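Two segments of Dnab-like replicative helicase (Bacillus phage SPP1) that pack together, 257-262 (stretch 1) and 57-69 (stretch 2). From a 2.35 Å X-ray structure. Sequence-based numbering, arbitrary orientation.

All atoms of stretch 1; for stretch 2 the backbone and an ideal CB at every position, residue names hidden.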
# COMPACT_ATOMS: atom_id res chain seq x y z
N ALA A 257 8.69 -1.72 10.78
CA ALA A 257 7.57 -2.30 10.03
C ALA A 257 7.19 -3.68 10.57
O ALA A 257 8.03 -4.50 10.92
CB ALA A 257 7.90 -2.37 8.55
N ASP A 258 5.89 -3.91 10.63
CA ASP A 258 5.36 -5.21 10.97
C ASP A 258 5.34 -6.09 9.73
O ASP A 258 5.61 -7.29 9.79
CB ASP A 258 3.95 -5.03 11.56
CG ASP A 258 3.95 -4.00 12.67
OD1 ASP A 258 4.76 -4.15 13.62
OD2 ASP A 258 3.20 -3.00 12.57
N ILE A 259 5.01 -5.46 8.60
CA ILE A 259 4.94 -6.15 7.33
C ILE A 259 5.76 -5.42 6.26
O ILE A 259 5.66 -4.20 6.11
CB ILE A 259 3.48 -6.36 6.87
CG1 ILE A 259 2.69 -7.08 7.98
CG2 ILE A 259 3.44 -7.17 5.57
CD1 ILE A 259 1.18 -7.18 7.78
N ILE A 260 6.58 -6.18 5.55
CA ILE A 260 7.32 -5.65 4.43
C ILE A 260 7.04 -6.53 3.22
O ILE A 260 7.43 -7.69 3.16
CB ILE A 260 8.83 -5.59 4.71
CG1 ILE A 260 9.10 -4.68 5.92
CG2 ILE A 260 9.60 -5.14 3.44
CD1 ILE A 260 10.57 -4.64 6.39
N GLU A 261 6.35 -5.95 2.25
CA GLU A 261 6.12 -6.66 1.01
C GLU A 261 6.94 -6.07 -0.13
O GLU A 261 6.80 -4.91 -0.48
CB GLU A 261 4.62 -6.78 0.70
CG GLU A 261 3.79 -5.63 1.17
CD GLU A 261 2.32 -5.98 1.32
OE1 GLU A 261 1.96 -6.59 2.33
OE2 GLU A 261 1.50 -5.60 0.45
N PHE A 262 7.85 -6.89 -0.66
CA PHE A 262 8.61 -6.56 -1.86
C PHE A 262 7.83 -7.01 -3.09
O PHE A 262 7.11 -8.01 -3.05
CB PHE A 262 9.96 -7.27 -1.86
CG PHE A 262 10.92 -6.79 -0.79
CD1 PHE A 262 11.10 -5.44 -0.54
CD2 PHE A 262 11.69 -7.70 -0.09
CE1 PHE A 262 12.01 -5.01 0.43
CE2 PHE A 262 12.62 -7.29 0.87
CZ PHE A 262 12.77 -5.94 1.14
N UNK A 57 -4.46 -14.62 -1.20
CA UNK A 57 -3.40 -15.42 -0.60
C UNK A 57 -2.49 -14.64 0.32
O UNK A 57 -1.77 -15.23 1.10
CB UNK A 57 -2.56 -16.07 -1.70
N UNK A 58 -2.51 -13.31 0.20
CA UNK A 58 -1.73 -12.46 1.09
C UNK A 58 -2.51 -12.25 2.38
O UNK A 58 -1.94 -12.26 3.47
CB UNK A 58 -1.40 -11.12 0.43
N UNK A 59 -3.82 -12.05 2.24
CA UNK A 59 -4.75 -11.96 3.37
C UNK A 59 -4.81 -13.28 4.15
O UNK A 59 -5.00 -13.27 5.35
CB UNK A 59 -6.15 -11.58 2.87
N UNK A 60 -4.61 -14.40 3.46
CA UNK A 60 -4.48 -15.70 4.13
C UNK A 60 -3.30 -15.69 5.10
O UNK A 60 -3.43 -16.16 6.24
CB UNK A 60 -4.31 -16.82 3.10
N UNK A 61 -2.16 -15.14 4.67
CA UNK A 61 -0.97 -15.08 5.52
C UNK A 61 -1.10 -14.11 6.69
O UNK A 61 -0.68 -14.42 7.81
CB UNK A 61 0.24 -14.69 4.67
N UNK A 62 -1.70 -12.94 6.43
CA UNK A 62 -1.78 -11.85 7.41
C UNK A 62 -3.06 -11.87 8.24
O UNK A 62 -3.05 -11.44 9.39
CB UNK A 62 -1.67 -10.50 6.69
N UNK A 63 -4.15 -12.37 7.64
CA UNK A 63 -5.52 -12.30 8.18
C UNK A 63 -6.07 -10.88 8.16
O UNK A 63 -7.00 -10.55 8.89
CB UNK A 63 -5.55 -12.84 9.61
N UNK A 64 -5.50 -10.07 7.27
CA UNK A 64 -5.84 -8.65 7.13
C UNK A 64 -4.87 -7.76 7.87
O UNK A 64 -4.13 -8.22 8.76
CB UNK A 64 -7.26 -8.39 7.64
N UNK A 65 -4.86 -6.48 7.50
CA UNK A 65 -4.03 -5.50 8.19
C UNK A 65 -4.70 -5.11 9.48
O UNK A 65 -5.89 -4.90 9.52
CB UNK A 65 -3.78 -4.27 7.32
N UNK A 66 -3.90 -5.01 10.53
CA UNK A 66 -4.43 -4.71 11.86
C UNK A 66 -4.30 -3.22 12.14
O UNK A 66 -3.30 -2.60 11.76
CB UNK A 66 -3.70 -5.52 12.93
N UNK A 67 -5.30 -2.68 12.82
CA UNK A 67 -5.29 -1.32 13.34
C UNK A 67 -3.93 -0.78 13.85
O UNK A 67 -3.72 0.42 13.90
CB UNK A 67 -6.30 -1.25 14.48
N UNK A 68 -2.97 -1.63 14.20
CA UNK A 68 -1.68 -1.07 14.63
C UNK A 68 -0.54 -1.15 13.58
O UNK A 68 0.54 -0.56 13.78
CB UNK A 68 -1.23 -1.80 15.90
N UNK A 69 -0.79 -1.86 12.49
CA UNK A 69 0.27 -2.25 11.55
C UNK A 69 0.93 -1.09 10.80
O UNK A 69 0.28 -0.14 10.39
CB UNK A 69 -0.31 -3.23 10.53

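Position 57 lies in a helix with nothing of stretch 1 within 5.5 Å of its ideal CB, so stretch 1 does not discriminate there; it is E57. Position 58 is also helical, and its CA-to-CB bond points toward stretch 1, but the gap is wide: the nearest CA across it, that of E261, is 9.8 Å from the CA at 58. Only a side chain of some length, apolar or a polar one reaching the E261 carboxylate, would make contact. The residue is L58, whose CD2 comes 3.9 Å from E261 OE2, packing on the end of that side chain.

Positions 59, 60 and 61 are helical and out of reach, leaving the choice open. They are D59, R60 and M61; R60 NE forms a salt bridge with E57 OE1 at 3.3 Å, by charge alone, since no N-H points at the oxygen.

Position 62 gives firmer evidence. Its CB points toward stretch 1 and its ideal position is 4.5 Å from I259 CD1, so a small or medium side chain with a methyl group would suit: alanine, valine or threonine. T62 is deposited, with chi1 in the p well, and its CG2 lies 3.9 Å from I259 CD1.

Position 63 has phi/psi of 70/23, a positive phi that glycine or asparagine adopts readily, yet the residue is Y63, the first to leave helical angles, with its side chain out of reach. At 64, phi/psi of 97/161 would jam a CB against the preceding carbonyl O, which alone calls for glycine. G64 follows, and its N donates to T62 OG1 (3.1 Å).

The CB at 65 points sideways and has no atom of stretch 1 close to it; the I259 methyl and the E261 carboxylate lie farther off. A long side chain combining an apolar body with a donor would exploit both; tyrosine, lysine or arginine could be considered. In Y65 the ring edge meets I259, CD1 to CD1 at 4.0 Å, and OH donates a hydrogen bond to E261 OE1 at 3.2 Å.

Positions 66 and 67 face no atom of stretch 1 within 5.5 Å of CB and tolerate many residues. K66 NZ instead bonds G64 O (3.1 Å), and R67 stays out of reach. A type I turn runs from 66 to 69.

At 68 the CB again points sideways, but the D258 carboxylate offers negative charge to a long basic chain, lysine or arginine. R68 reaches it: NH2 is 3.0 Å from D258 OD1 in a salt bridge of charges only, with the oxygen over a guanidinium face; the placement of NH2 is less certain.

The ideal CB at 69 is 4.1 Å from D258 OD2 and 5.0 Å from I259 CD1, favoring a compact side chain, with a polar one well able to serve the turn. The backbone bond from N69 N to K66 O (2.7 Å) closes the turn, and N69 OD1, accepting from K66 N at 2.6 Å, braces it further; the same OD1 lies 4.1 Å from I259 CD1.

Stretch 2, residues 57-69: ELDRMTYGYKRRN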
# COMPACT_ATOMS: atom_id res chain seq x y z
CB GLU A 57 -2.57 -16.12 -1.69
CG GLU A 57 -3.29 -17.26 -2.40
CD GLU A 57 -3.85 -18.30 -1.44
OE1 GLU A 57 -3.12 -18.72 -0.50
OE2 GLU A 57 -5.03 -18.69 -1.62
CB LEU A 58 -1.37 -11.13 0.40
CG LEU A 58 -0.89 -9.97 1.29
CD1 LEU A 58 0.51 -10.23 1.82
CD2 LEU A 58 -0.96 -8.62 0.56
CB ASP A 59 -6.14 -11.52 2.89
CG ASP A 59 -6.13 -10.15 2.23
OD1 ASP A 59 -5.15 -9.41 2.41
OD2 ASP A 59 -7.10 -9.81 1.51
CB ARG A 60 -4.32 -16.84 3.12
CG ARG A 60 -4.85 -18.19 3.60
CD ARG A 60 -4.72 -19.31 2.54
NE ARG A 60 -3.41 -19.97 2.58
CZ ARG A 60 -3.07 -21.07 1.88
NH1 ARG A 60 -3.94 -21.66 1.06
NH2 ARG A 60 -1.84 -21.58 2.00
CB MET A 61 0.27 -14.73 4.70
CG MET A 61 0.64 -15.72 3.59
SD MET A 61 2.00 -15.11 2.56
CE MET A 61 3.41 -15.49 3.60
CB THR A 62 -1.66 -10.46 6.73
OG1 THR A 62 -2.79 -10.25 5.87
CG2 THR A 62 -0.34 -10.32 5.96
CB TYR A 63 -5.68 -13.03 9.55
CG TYR A 63 -5.79 -14.54 9.37
CD1 TYR A 63 -4.70 -15.38 9.62
CD2 TYR A 63 -6.96 -15.12 8.86
CE1 TYR A 63 -4.79 -16.76 9.43
CE2 TYR A 63 -7.06 -16.50 8.67
CZ TYR A 63 -5.97 -17.31 8.96
OH TYR A 63 -6.05 -18.67 8.75
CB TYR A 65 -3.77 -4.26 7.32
CG TYR A 65 -3.03 -4.54 6.03
CD1 TYR A 65 -1.84 -5.29 6.02
CD2 TYR A 65 -3.52 -4.07 4.81
CE1 TYR A 65 -1.17 -5.55 4.84
CE2 TYR A 65 -2.86 -4.33 3.62
CZ TYR A 65 -1.68 -5.07 3.64
OH TYR A 65 -1.02 -5.31 2.44
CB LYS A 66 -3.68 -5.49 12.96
CG LYS A 66 -3.46 -6.99 12.70
CD LYS A 66 -4.76 -7.77 12.47
CE LYS A 66 -4.44 -9.24 12.18
NZ LYS A 66 -5.38 -9.77 11.16
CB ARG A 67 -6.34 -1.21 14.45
CG ARG A 67 -7.75 -1.59 14.02
CD ARG A 67 -8.68 -0.37 13.99
NE ARG A 67 -10.10 -0.75 14.07
CZ ARG A 67 -11.11 0.09 14.33
NH1 ARG A 67 -10.88 1.38 14.55
NH2 ARG A 67 -12.36 -0.38 14.36
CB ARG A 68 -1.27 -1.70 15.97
CG ARG A 68 -0.55 -3.05 15.89
CD ARG A 68 0.94 -2.91 16.26
NE ARG A 68 1.66 -4.16 15.98
CZ ARG A 68 2.95 -4.37 16.21
NH1 ARG A 68 3.73 -3.43 16.72
NH2 ARG A 68 3.47 -5.55 15.92
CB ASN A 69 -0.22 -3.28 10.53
CG ASN A 69 -0.63 -4.60 11.16
OD1 ASN A 69 -1.30 -5.41 10.51
ND2 ASN A 69 -0.24 -4.84 12.41
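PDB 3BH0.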